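Local coordinates for protein nickel-dependent hydrogenase large subunit (Allochromatium vinosum, PDB 3MYR) that oxidises molecular hydrogen at a nickel-iron centre, acting as the large subunit of a membrane-bound heterodimeric [NiFe] hydrogenase, at residues L111-L114 against D115-V119; T251-Q255 against V256-D260; E407-D410 against S411-R415; L416-P419 against V420-Y424; G521-A525 against Y526-L530. All coordinates share one frame; numbering follows the deposited sequence.

All five contacts are local, each made by adjoining segments of a continuous stretch, and they follow one another along the chain without nesting or crossing. Contact 1 rounds the turns between helix 86-112 and helix 119-122. Contact 2 spans a bent section of helix 236-265, its centre about 17 Å from that of contact 1. Contact 3 lies within helix 403-416, and contact 4 forms the connection from there to helix 426-456. These two touch: V409 and L413 of contact 3 pack on residues of contact 4, and L413 O probably bonds L418 N. Contact 5 starts helix 525-531, about 32 Å from contact 2 between centres.

Contact 1 of 5, residues L111-L114 against D115-V119; sequences LHAL and DWVDV
H112 and W116 meet as a T-shaped (edge-to-face) pair, with the pyrrole edge of the indole directed at one face of the imidazole. Their five-membered rings are 4.6 Å apart between centroids and inclined at 64°. W116 NE1 sits above the rim of the histidine ring, 3.3 Å from H112 CE1. With CG anti to the backbone N (chi1 -154°), H112 swings its ring beside its own carbonyl, on the side where the indole comes round from the following turn. The carboxylate of D115 stands nearly perpendicular to the imidazole and approaches its edge, where H112 ND1 gives a weak hydrogen bond of 3.5 Å to D115 OD1. The backbone that carries the two rings runs out of helix 86-112 through tight turns: D115 N bonds H112 O at 2.9 Å, while A113 O is gripped by two donors, W116 N and V117 N, each at 2.8 Å. Farther along, L114 CD2 meets V119 CG2 at 3.7 Å. D118 then N-caps the next helix, its OD1 accepting from S121 N. In the second shell D115 has stronger partners than H112: a hydrogen bond with H550 at OD1 and a salt bridge with R12 at OD2. H112 NE2 is tied to T430 OG1, and W116 makes a further edge-to-face pair with Y268.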
loop_
_atom_site.group_PDB
_atom_site.type_symbol
_atom_site.label_atom_id
_atom_site.label_comp_id
_atom_site.label_asym_id
_atom_site.label_seq_id
_atom_site.Cartn_x
_atom_site.Cartn_y
_atom_site.Cartn_z
ATOM N N LEU B 111 1.560 9.174 -7.708
ATOM C CA LEU B 111 0.321 9.635 -7.027
ATOM C C LEU B 111 0.240 11.157 -6.820
ATOM O O LEU B 111 -0.809 11.743 -7.066
ATOM C CB LEU B 111 0.073 8.913 -5.686
ATOM C CG LEU B 111 0.170 7.353 -5.775
ATOM C CD1 LEU B 111 -0.289 6.721 -4.431
ATOM C CD2 LEU B 111 -0.621 6.750 -6.816
ATOM N N HIS B 112 1.337 11.810 -6.457
ATOM C CA HIS B 112 1.260 13.190 -6.025
ATOM C C HIS B 112 1.589 14.133 -7.196
ATOM O O HIS B 112 0.949 15.181 -7.370
ATOM C CB HIS B 112 2.307 13.450 -4.882
ATOM C CG HIS B 112 1.940 14.591 -3.948
ATOM N ND1 HIS B 112 0.823 15.390 -4.116
ATOM C CD2 HIS B 112 2.547 15.046 -2.827
ATOM C CE1 HIS B 112 0.730 16.257 -3.105
ATOM N NE2 HIS B 112 1.752 16.039 -2.294
ATOM N N ALA B 113 2.561 13.772 -8.020
ATOM C CA ALA B 113 3.217 14.768 -8.887
ATOM C C ALA B 113 2.234 15.429 -9.909
ATOM O O ALA B 113 2.382 16.644 -10.216
ATOM C CB ALA B 113 4.354 14.151 -9.583
ATOM N N LEU B 114 1.195 14.689 -10.360
ATOM C CA LEU B 114 0.236 15.269 -11.307
ATOM C C LEU B 114 -0.626 16.402 -10.729
ATOM O O LEU B 114 -1.335 17.091 -11.493
ATOM C CB LEU B 114 -0.651 14.233 -11.988
ATOM C CG LEU B 114 0.114 13.198 -12.845
ATOM C CD1 LEU B 114 -0.866 12.214 -13.530
ATOM C CD2 LEU B 114 1.047 13.851 -13.884
ATOM N N ASP B 115 -0.557 16.604 -9.410
ATOM C CA ASP B 115 -1.104 17.815 -8.787
ATOM C C ASP B 115 -0.275 19.073 -9.059
ATOM O O ASP B 115 -0.756 20.195 -8.851
ATOM C CB ASP B 115 -1.274 17.706 -7.253
ATOM C CG ASP B 115 -2.244 16.575 -6.824
ATOM O OD1 ASP B 115 -2.233 16.149 -5.613
ATOM O OD2 ASP B 115 -2.959 16.061 -7.709
ATOM N N TRP B 116 0.983 18.908 -9.401
ATOM C CA TRP B 116 1.926 20.032 -9.394
ATOM C C TRP B 116 2.488 20.186 -10.795
ATOM O O TRP B 116 3.111 21.211 -11.092
ATOM C CB TRP B 116 3.130 19.765 -8.458
ATOM C CG TRP B 116 2.792 19.353 -7.082
ATOM C CD1 TRP B 116 2.776 18.066 -6.571
ATOM C CD2 TRP B 116 2.359 20.216 -6.019
ATOM N NE1 TRP B 116 2.390 18.104 -5.255
ATOM C CE2 TRP B 116 2.110 19.397 -4.895
ATOM C CE3 TRP B 116 2.160 21.610 -5.913
ATOM C CZ2 TRP B 116 1.676 19.930 -3.655
ATOM C CZ3 TRP B 116 1.716 22.134 -4.703
ATOM C CH2 TRP B 116 1.465 21.290 -3.587
ATOM N N VAL B 117 2.439 19.090 -11.573
ATOM C CA VAL B 117 3.072 18.994 -12.893
ATOM C C VAL B 117 1.983 18.946 -13.958
ATOM O O VAL B 117 1.050 18.129 -13.872
ATOM C CB VAL B 117 3.911 17.697 -12.988
ATOM C CG1 VAL B 117 4.310 17.379 -14.430
ATOM C CG2 VAL B 117 5.145 17.784 -12.054
ATOM N N ASP B 118 2.066 19.850 -14.928
ATOM C CA ASP B 118 1.101 19.908 -16.028
ATOM C C ASP B 118 1.656 19.142 -17.248
ATOM O O ASP B 118 2.587 19.577 -17.925
ATOM C CB ASP B 118 0.830 21.383 -16.347
ATOM C CG ASP B 118 -0.268 21.583 -17.408
ATOM O OD1 ASP B 118 -0.508 20.659 -18.210
ATOM O OD2 ASP B 118 -0.823 22.707 -17.492
ATOM N N VAL B 119 1.073 18.008 -17.551
ATOM C CA VAL B 119 1.595 17.190 -18.614
ATOM C C VAL B 119 1.417 17.801 -20.002
ATOM O O VAL B 119 2.254 17.598 -20.868
ATOM C CB VAL B 119 0.885 15.814 -18.583
ATOM C CG1 VAL B 119 1.255 15.050 -19.861
ATOM C CG2 VAL B 119 1.411 15.055 -17.331
#

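Contact 2 of 5, residues T251-Q255 against V256-D260; sequences TFVDQ and VYVPD
V256 lies squarely over one face of the F252 ring: its CB is 3.9 Å from the ring centroid and 7° off the normal, a CH-pi contact. The two methyls spread over the rim, V256 CG1 coming 3.7 Å from F252 CZ. The phenyl is laid alongside the next turn because its CG is anti to the backbone N (chi1 -162°). One step round the helix, V253 CG1 and V258 CG2 pack at 3.8 Å, a spacing of five residues, one more than the i to i+4 spacing of F252 and V256. The reason is a pi-type turn in helix 236-265, in which V253 O accepts from V258 N at 3.0 Å and F252 O receives both V256 N and Y257 N. A proline follows at once. P259 has no N-H to give to the preceding turn, and its CG presses to 3.2 Å from D254 O; the axes of the short segments differ by 15°. Y257 points its ring elsewhere, toward F108 and helix 426-456, whereas D254 forms a salt bridge with K438. F252 is further enclosed by W197, stacked on it, and by W140, which meets it edge-to-face.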
loop_
_atom_site.group_PDB
_atom_site.type_symbol
_atom_site.label_atom_id
_atom_site.label_comp_id
_atom_site.label_asym_id
_atom_site.label_seq_id
_atom_site.Cartn_x
_atom_site.Cartn_y
_atom_site.Cartn_z
ATOM N N THR B 251 21.094 5.871 -5.169
ATOM C CA THR B 251 21.326 6.752 -6.288
ATOM C C THR B 251 20.017 7.416 -6.704
ATOM O O THR B 251 20.003 8.602 -7.004
ATOM C CB THR B 251 21.850 5.935 -7.501
ATOM O OG1 THR B 251 23.076 5.378 -7.094
ATOM C CG2 THR B 251 22.187 6.858 -8.734
ATOM N N PHE B 252 18.919 6.659 -6.748
ATOM C CA PHE B 252 17.649 7.250 -7.284
ATOM C C PHE B 252 17.117 8.301 -6.313
ATOM O O PHE B 252 16.687 9.403 -6.729
ATOM C CB PHE B 252 16.600 6.193 -7.587
ATOM C CG PHE B 252 15.497 6.656 -8.488
ATOM C CD1 PHE B 252 14.316 7.220 -7.951
ATOM C CD2 PHE B 252 15.632 6.587 -9.857
ATOM C CE1 PHE B 252 13.286 7.706 -8.840
ATOM C CE2 PHE B 252 14.598 7.062 -10.723
ATOM C CZ PHE B 252 13.413 7.557 -10.186
ATOM N N VAL B 253 17.256 8.026 -5.012
ATOM C CA VAL B 253 16.813 9.023 -4.001
ATOM C C VAL B 253 17.666 10.280 -4.067
ATOM O O VAL B 253 17.129 11.406 -4.151
ATOM C CB VAL B 253 16.837 8.418 -2.539
ATOM C CG1 VAL B 253 16.576 9.490 -1.444
ATOM C CG2 VAL B 253 15.813 7.291 -2.436
ATOM N N ASP B 254 18.993 10.123 -4.047
ATOM C CA ASP B 254 19.880 11.282 -4.022
ATOM C C ASP B 254 19.749 12.131 -5.293
ATOM O O ASP B 254 19.932 13.311 -5.239
ATOM C CB ASP B 254 21.363 10.887 -3.966
ATOM C CG ASP B 254 21.797 10.403 -2.630
ATOM O OD1 ASP B 254 22.904 9.768 -2.568
ATOM O OD2 ASP B 254 21.019 10.595 -1.673
ATOM N N GLN B 255 19.643 11.486 -6.440
ATOM C CA GLN B 255 19.838 12.169 -7.692
ATOM C C GLN B 255 18.525 12.462 -8.392
ATOM O O GLN B 255 18.527 13.247 -9.327
ATOM C CB GLN B 255 20.685 11.283 -8.663
ATOM C CG GLN B 255 22.157 11.150 -8.160
ATOM C CD GLN B 255 23.106 10.552 -9.200
ATOM O OE1 GLN B 255 22.701 9.973 -10.195
ATOM N NE2 GLN B 255 24.373 10.685 -8.952
ATOM N N VAL B 256 17.454 11.727 -8.105
ATOM C CA VAL B 256 16.225 12.020 -8.846
ATOM C C VAL B 256 15.136 12.594 -7.881
ATOM O O VAL B 256 14.697 13.722 -8.038
ATOM C CB VAL B 256 15.678 10.769 -9.605
ATOM C CG1 VAL B 256 14.432 11.081 -10.414
ATOM C CG2 VAL B 256 16.794 10.121 -10.516
ATOM N N TYR B 257 14.707 11.802 -6.907
ATOM C CA TYR B 257 13.575 12.153 -6.059
ATOM C C TYR B 257 13.857 13.450 -5.212
ATOM O O TYR B 257 13.092 14.386 -5.236
ATOM C CB TYR B 257 13.323 10.964 -5.137
ATOM C CG TYR B 257 12.232 11.152 -4.080
ATOM C CD1 TYR B 257 11.176 12.058 -4.268
ATOM C CD2 TYR B 257 12.227 10.372 -2.911
ATOM C CE1 TYR B 257 10.178 12.205 -3.297
ATOM C CE2 TYR B 257 11.223 10.477 -1.958
ATOM C CZ TYR B 257 10.205 11.402 -2.156
ATOM O OH TYR B 257 9.217 11.521 -1.181
ATOM N N VAL B 258 14.924 13.468 -4.409
ATOM C CA VAL B 258 15.094 14.609 -3.548
ATOM C C VAL B 258 15.319 15.921 -4.355
ATOM O O VAL B 258 14.748 16.939 -3.998
ATOM C CB VAL B 258 16.242 14.382 -2.527
ATOM C CG1 VAL B 258 16.520 15.650 -1.719
ATOM C CG2 VAL B 258 15.939 13.192 -1.649
ATOM N N PRO B 259 16.221 15.933 -5.375
ATOM C CA PRO B 259 16.397 17.227 -6.060
ATOM C C PRO B 259 15.108 17.711 -6.804
ATOM O O PRO B 259 14.838 18.931 -6.837
ATOM C CB PRO B 259 17.542 16.948 -7.068
ATOM C CG PRO B 259 18.313 15.777 -6.429
ATOM C CD PRO B 259 17.178 14.914 -5.876
ATOM N N ASP B 260 14.299 16.771 -7.319
ATOM C CA ASP B 260 13.023 17.139 -7.992
ATOM C C ASP B 260 12.075 17.721 -6.982
ATOM O O ASP B 260 11.470 18.726 -7.252
ATOM C CB ASP B 260 12.287 15.931 -8.589
ATOM C CG ASP B 260 12.893 15.456 -9.913
ATOM O OD1 ASP B 260 13.881 16.057 -10.415
ATOM O OD2 ASP B 260 12.366 14.470 -10.464
HETATM O O HOH W 1 16.490 15.551 -10.276
#

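Contact 3 of 5, residues E407-D410 against S411-R415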
loop_
_atom_site.group_PDB
_atom_site.type_symbol
_atom_site.label_atom_id
_atom_site.label_comp_id
_atom_site.label_asym_id
_atom_site.label_seq_id
_atom_site.Cartn_x
_atom_site.Cartn_y
_atom_site.Cartn_z
ATOM N N GLU B 407 20.262 18.891 9.771
ATOM C CA GLU B 407 20.983 19.440 8.624
ATOM C C GLU B 407 20.078 19.486 7.389
ATOM O O GLU B 407 20.051 20.465 6.676
ATOM C CB GLU B 407 22.124 18.512 8.321
ATOM C CG GLU B 407 23.341 19.008 7.522
ATOM C CD GLU B 407 24.576 18.031 7.718
ATOM O OE1 GLU B 407 25.709 18.511 8.018
ATOM O OE2 GLU B 407 24.416 16.770 7.617
ATOM N N LEU B 408 19.336 18.423 7.147
ATOM C CA LEU B 408 18.492 18.376 5.957
ATOM C C LEU B 408 17.349 19.365 6.098
ATOM O O LEU B 408 16.979 19.967 5.129
ATOM C CB LEU B 408 17.885 16.986 5.731
ATOM C CG LEU B 408 18.866 15.898 5.273
ATOM C CD1 LEU B 408 18.192 14.491 5.432
ATOM C CD2 LEU B 408 19.315 16.193 3.813
ATOM N N VAL B 409 16.699 19.414 7.261
ATOM C CA VAL B 409 15.596 20.339 7.455
ATOM C C VAL B 409 16.110 21.802 7.320
ATOM O O VAL B 409 15.557 22.588 6.544
ATOM C CB VAL B 409 14.841 20.128 8.797
ATOM C CG1 VAL B 409 13.963 21.333 9.075
ATOM C CG2 VAL B 409 13.961 18.802 8.761
ATOM N N ASP B 410 17.178 22.132 8.038
ATOM C CA ASP B 410 17.808 23.469 7.922
ATOM C C ASP B 410 18.252 23.829 6.516
ATOM O O ASP B 410 17.977 24.923 6.074
ATOM C CB ASP B 410 18.980 23.670 8.903
ATOM C CG ASP B 410 18.510 23.648 10.369
ATOM O OD1 ASP B 410 17.277 23.841 10.610
ATOM O OD2 ASP B 410 19.367 23.450 11.273
ATOM N N SER B 411 18.938 22.935 5.810
ATOM C CA SER B 411 19.356 23.281 4.460
ATOM C C SER B 411 18.144 23.348 3.484
ATOM O O SER B 411 18.100 24.212 2.624
ATOM C CB SER B 411 20.449 22.341 3.944
ATOM O OG SER B 411 19.821 21.116 3.644
ATOM N N THR B 412 17.105 22.531 3.701
ATOM C CA THR B 412 15.914 22.680 2.892
ATOM C C THR B 412 15.225 24.026 3.102
ATOM O O THR B 412 14.871 24.727 2.113
ATOM C CB THR B 412 14.915 21.557 3.194
ATOM O OG1 THR B 412 15.503 20.296 2.830
ATOM C CG2 THR B 412 13.564 21.783 2.516
ATOM N N LEU B 413 15.012 24.395 4.366
ATOM C CA LEU B 413 14.271 25.646 4.650
ATOM C C LEU B 413 15.095 26.835 4.172
ATOM O O LEU B 413 14.584 27.847 3.655
ATOM C CB LEU B 413 14.027 25.812 6.167
ATOM C CG LEU B 413 13.018 24.810 6.725
ATOM C CD1 LEU B 413 12.937 24.936 8.246
ATOM C CD2 LEU B 413 11.675 25.076 6.040
ATOM N N SER B 414 16.396 26.709 4.352
ATOM C CA SER B 414 17.249 27.757 3.893
ATOM C C SER B 414 17.252 27.931 2.326
ATOM O O SER B 414 17.190 29.062 1.828
ATOM C CB SER B 414 18.630 27.621 4.545
ATOM O OG SER B 414 19.654 28.052 3.675
ATOM N N ARG B 415 17.294 26.833 1.571
ATOM C CA ARG B 415 17.225 26.911 0.128
ATOM C C ARG B 415 15.930 27.583 -0.311
ATOM O O ARG B 415 15.924 28.256 -1.297
ATOM C CB ARG B 415 17.191 25.523 -0.512
ATOM C CG ARG B 415 18.415 24.700 -0.300
ATOM C CD ARG B 415 18.312 23.467 -1.222
ATOM N NE ARG B 415 18.283 23.904 -2.623
ATOM C CZ ARG B 415 19.053 23.380 -3.578
ATOM N NH1 ARG B 415 19.864 22.367 -3.283
ATOM N NH2 ARG B 415 18.990 23.853 -4.823
#
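E407 O and S411 N, 2.8 Å apart, begin a run of regular i to i+4 hydrogen bonds that carries helix 403-416 across both segments. T412 N follows onto L408 O at 2.9 Å, L413 N reaches V409 O at 2.9 Å in a bond of 166° at the hydrogen, and S414 N continues the series onto D410 O. Two hydroxyls fold back toward the same row of carbonyls. T412 OG1, set beside its own backbone N (chi1 -63°), donates to L408 O at 2.8 Å. That oxygen is therefore held twice by one residue, the amide and the hydroxyl arriving from opposite faces of the carbonyl plane, so a buried polar side chain is satisfied within its own helix. A valine in place of T412 would keep the bulk, yet L408 O would probably be left with the amide bond as its sole link to this residue. S411 OG is instead placed between its backbone N and carbonyl carbon (chi1 74°) and hovers 3.1 Å from E407 O, with L408 O also near, so that its proton could go to either oxygen. On the buried side V409 and L413 run side by side in the same direction, V409 CG1 touching L413 CD1 at 3.8 Å. D410 reaches back to Y398 OH on helix 390-399, and V409 also packs against that helix. T412 and L408 bear on helix 426-456 at L435 and I439, while T412 additionally meets L262 of helix 236-265.

Contact 4 of 5, residues L416-P419 against V420-Y424; sequences LDLP and VDALY
A type I beta turn over P419, V420, D421 and A422 redirects the chain after helix 403-416, whose C-terminal end is finished by a Schellman motif with D417 at positive phi (57°). The beta turn is closed by A422 N bonding P419 O at 2.9 Å; the donor stands well above the carbonyl plane, 48° out of it. The methyl of A422 turns back against the residues leading into the turn, where A422 CB lies 3.8 Å from L418 CB and 4.1 Å from P419 CD, and L418 CD1 comes close as well. On the exposed flank the D421 carboxylate bends round to the proline ring, D421 OD1 reaching 3.6 Å from P419 CG. It gets there because CG is placed between the backbone N and the carbonyl carbon (chi1 88°), and the contact is van der Waals in kind. Beyond the turn, L423 N bonds V420 O at 3.0 Å and Y424 N follows onto D421 O, so that one turn overlaps the next. L418 and L423 cover L413 and V409 of the preceding helix, and Y424 packs on L395. Helix, Schellman cap and consecutive turns together make a compact interhelical connection leading into helix 426-456.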
loop_
_atom_site.group_PDB
_atom_site.type_symbol
_atom_site.label_atom_id
_atom_site.label_comp_id
_atom_site.label_asym_id
_atom_site.label_seq_id
_atom_site.Cartn_x
_atom_site.Cartn_y
_atom_site.Cartn_z
ATOM N N LEU B 416 14.816 27.272 0.346
ATOM C CA LEU B 416 13.496 27.772 -0.037
ATOM C C LEU B 416 13.255 29.149 0.517
ATOM O O LEU B 416 12.242 29.775 0.200
ATOM C CB LEU B 416 12.410 26.816 0.460
ATOM C CG LEU B 416 12.574 25.478 -0.289
ATOM C CD1 LEU B 416 11.684 24.431 0.293
ATOM C CD2 LEU B 416 12.269 25.661 -1.844
ATOM N N ASP B 417 14.161 29.573 1.403
ATOM C CA ASP B 417 14.012 30.789 2.200
ATOM C C ASP B 417 12.719 30.755 3.016
ATOM O O ASP B 417 11.910 31.644 2.919
ATOM C CB ASP B 417 14.082 32.043 1.279
ATOM C CG ASP B 417 14.115 33.368 2.081
ATOM O OD1 ASP B 417 14.671 33.370 3.224
ATOM O OD2 ASP B 417 13.503 34.383 1.629
ATOM N N LEU B 418 12.482 29.699 3.792
ATOM C CA LEU B 418 11.232 29.608 4.538
ATOM C C LEU B 418 11.562 29.480 6.023
ATOM O O LEU B 418 12.604 28.946 6.380
ATOM C CB LEU B 418 10.447 28.365 4.090
ATOM C CG LEU B 418 9.841 28.397 2.683
ATOM C CD1 LEU B 418 9.357 27.006 2.343
ATOM C CD2 LEU B 418 8.687 29.459 2.566
ATOM N N PRO B 419 10.642 29.883 6.886
ATOM C CA PRO B 419 10.868 29.738 8.318
ATOM C C PRO B 419 10.419 28.323 8.797
ATOM O O PRO B 419 9.736 27.582 8.060
ATOM C CB PRO B 419 9.974 30.842 8.890
ATOM C CG PRO B 419 8.753 30.816 7.936
ATOM C CD PRO B 419 9.302 30.450 6.584
ATOM N N VAL B 420 10.793 27.963 10.014
ATOM C CA VAL B 420 10.494 26.646 10.566
ATOM C C VAL B 420 8.986 26.398 10.546
ATOM O O VAL B 420 8.515 25.278 10.377
ATOM C CB VAL B 420 11.023 26.509 12.038
ATOM C CG1 VAL B 420 10.583 25.161 12.619
ATOM C CG2 VAL B 420 12.548 26.571 12.049
ATOM N N ASP B 421 8.195 27.433 10.696
ATOM C CA ASP B 421 6.795 27.145 10.661
ATOM C C ASP B 421 6.179 26.763 9.297
ATOM O O ASP B 421 5.053 26.284 9.270
ATOM C CB ASP B 421 5.958 28.148 11.473
ATOM C CG ASP B 421 5.555 29.331 10.648
ATOM O OD1 ASP B 421 6.371 30.290 10.623
ATOM O OD2 ASP B 421 4.457 29.271 9.991
ATOM N N ALA B 422 6.908 26.920 8.187
ATOM C CA ALA B 422 6.486 26.341 6.916
ATOM C C ALA B 422 6.556 24.799 6.911
ATOM O O ALA B 422 5.965 24.164 6.058
ATOM C CB ALA B 422 7.298 26.931 5.732
ATOM N N LEU B 423 7.188 24.180 7.896
ATOM C CA LEU B 423 7.096 22.695 7.993
ATOM C C LEU B 423 5.659 22.249 8.211
ATOM O O LEU B 423 5.253 21.190 7.715
ATOM C CB LEU B 423 7.944 22.165 9.149
ATOM C CG LEU B 423 9.424 22.403 8.885
ATOM C CD1 LEU B 423 10.275 21.983 10.083
ATOM C CD2 LEU B 423 9.820 21.612 7.662
ATOM N N TYR B 424 4.887 23.060 8.946
ATOM C CA TYR B 424 3.513 22.696 9.328
ATOM C C TYR B 424 2.534 23.015 8.211
ATOM O O TYR B 424 1.848 24.035 8.248
ATOM C CB TYR B 424 3.137 23.444 10.573
ATOM C CG TYR B 424 4.075 23.118 11.699
ATOM C CD1 TYR B 424 5.077 24.008 12.076
ATOM C CD2 TYR B 424 3.926 21.952 12.428
ATOM C CE1 TYR B 424 5.919 23.739 13.155
ATOM C CE2 TYR B 424 4.723 21.702 13.548
ATOM C CZ TYR B 424 5.742 22.547 13.867
ATOM O OH TYR B 424 6.521 22.260 14.959
#

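Contact 5 of 5, residues G521-A525 against Y526-L530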
loop_
_atom_site.group_PDB
_atom_site.type_symbol
_atom_site.label_atom_id
_atom_site.label_comp_id
_atom_site.label_asym_id
_atom_site.label_seq_id
_atom_site.Cartn_x
_atom_site.Cartn_y
_atom_site.Cartn_z
ATOM N N GLY B 521 -16.961 17.222 18.211
ATOM C CA GLY B 521 -16.891 17.874 16.912
ATOM C C GLY B 521 -15.433 18.137 16.468
ATOM O O GLY B 521 -15.202 18.906 15.523
ATOM N N GLN B 522 -14.444 17.499 17.118
ATOM C CA GLN B 522 -13.039 17.733 16.777
ATOM C C GLN B 522 -12.683 16.966 15.485
ATOM O O GLN B 522 -12.828 15.751 15.403
ATOM C CB GLN B 522 -12.160 17.257 17.915
ATOM C CG GLN B 522 -10.754 17.703 17.832
ATOM C CD GLN B 522 -9.871 17.114 18.945
ATOM O OE1 GLN B 522 -8.681 17.438 19.030
ATOM N NE2 GLN B 522 -10.403 16.179 19.704
ATOM N N ALA B 523 -12.222 17.703 14.483
ATOM C CA ALA B 523 -11.945 17.181 13.143
ATOM C C ALA B 523 -10.666 16.341 13.141
ATOM O O ALA B 523 -9.752 16.604 13.956
ATOM C CB ALA B 523 -11.812 18.387 12.110
ATOM N N GLY B 524 -10.554 15.407 12.180
ATOM C CA GLY B 524 -9.301 14.721 11.951
ATOM C C GLY B 524 -8.315 15.508 11.075
ATOM O O GLY B 524 -8.669 16.555 10.524
ATOM N N ALA B 525 -7.086 14.970 10.902
ATOM C CA ALA B 525 -6.010 15.691 10.179
ATOM C C ALA B 525 -6.429 16.175 8.767
ATOM O O ALA B 525 -6.243 17.346 8.449
ATOM C CB ALA B 525 -4.752 14.917 10.134
ATOM N N TYR B 526 -7.041 15.308 7.962
ATOM C CA TYR B 526 -7.364 15.728 6.565
ATOM C C TYR B 526 -8.345 16.882 6.657
ATOM O O TYR B 526 -8.262 17.855 5.945
ATOM C CB TYR B 526 -8.088 14.617 5.797
ATOM C CG TYR B 526 -7.257 13.410 5.385
ATOM C CD1 TYR B 526 -5.960 13.199 5.882
ATOM C CD2 TYR B 526 -7.783 12.471 4.520
ATOM C CE1 TYR B 526 -5.198 12.084 5.488
ATOM C CE2 TYR B 526 -7.020 11.346 4.110
ATOM C CZ TYR B 526 -5.760 11.134 4.639
ATOM O OH TYR B 526 -5.087 9.952 4.357
ATOM N N GLU B 527 -9.347 16.713 7.504
ATOM C CA GLU B 527 -10.414 17.683 7.616
ATOM C C GLU B 527 -9.875 19.032 8.143
ATOM O O GLU B 527 -10.193 20.107 7.601
ATOM C CB GLU B 527 -11.558 17.103 8.505
ATOM C CG GLU B 527 -12.253 15.816 7.942
ATOM C CD GLU B 527 -13.179 15.169 9.009
ATOM O OE1 GLU B 527 -14.199 14.524 8.662
ATOM O OE2 GLU B 527 -12.904 15.346 10.223
ATOM N N ALA B 528 -9.021 18.984 9.156
ATOM C CA ALA B 528 -8.505 20.228 9.724
ATOM C C ALA B 528 -7.535 20.840 8.704
ATOM O O ALA B 528 -7.441 22.074 8.605
ATOM C CB ALA B 528 -7.783 19.985 11.067
ATOM N N ALA B 529 -6.862 20.001 7.904
ATOM C CA ALA B 529 -5.907 20.503 6.901
ATOM C C ALA B 529 -6.627 21.332 5.801
ATOM O O ALA B 529 -6.137 22.386 5.405
ATOM C CB ALA B 529 -5.139 19.336 6.271
ATOM N N LEU B 530 -7.695 20.787 5.225
ATOM C CA LEU B 530 -8.508 21.491 4.268
ATOM C C LEU B 530 -9.147 22.733 4.862
ATOM O O LEU B 530 -9.350 23.724 4.126
ATOM C CB LEU B 530 -9.609 20.579 3.727
ATOM C CG LEU B 530 -8.982 19.412 2.863
ATOM C CD1 LEU B 530 -10.091 18.532 2.265
ATOM C CD2 LEU B 530 -8.074 19.973 1.731
#
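E527 reaches back past the start of helix 525-531 to take the amide of G524, with G524 N 3.1 Å from E527 OE2 and an angle of 161° at the hydrogen. The amide meets the oxygen on its anti side, 23° out of the carboxylate plane. The side chain is extended beyond CG, which lies beside the backbone N (chi1 -62°), and this carries the carboxylate back to the residue at the N-cap. OE2 is also in a salt bridge with R517, and OE1 accepts from Y373 OH and S33 N, so the buried acid is fixed at both oxygens. With an alanine in place of E527, G524 N would probably lose its acceptor and R517 would be likely to lack its mate. The first helical bonds follow: A528 N to G524 O at 2.8 Å and A529 N to A525 O at 2.8 Å. Around them the packing is made of small groups. A523 CB rests 3.8 Å from E527 CB and 4.5 Å from A528 CB, against the flank of the first turn. Y526 packs on F552 and S510, its side chain about 7 Å from the bound nickel-iron centre. With glycine at the N-cap only the glutamate half of a capping box can form, and that half marks this helix start.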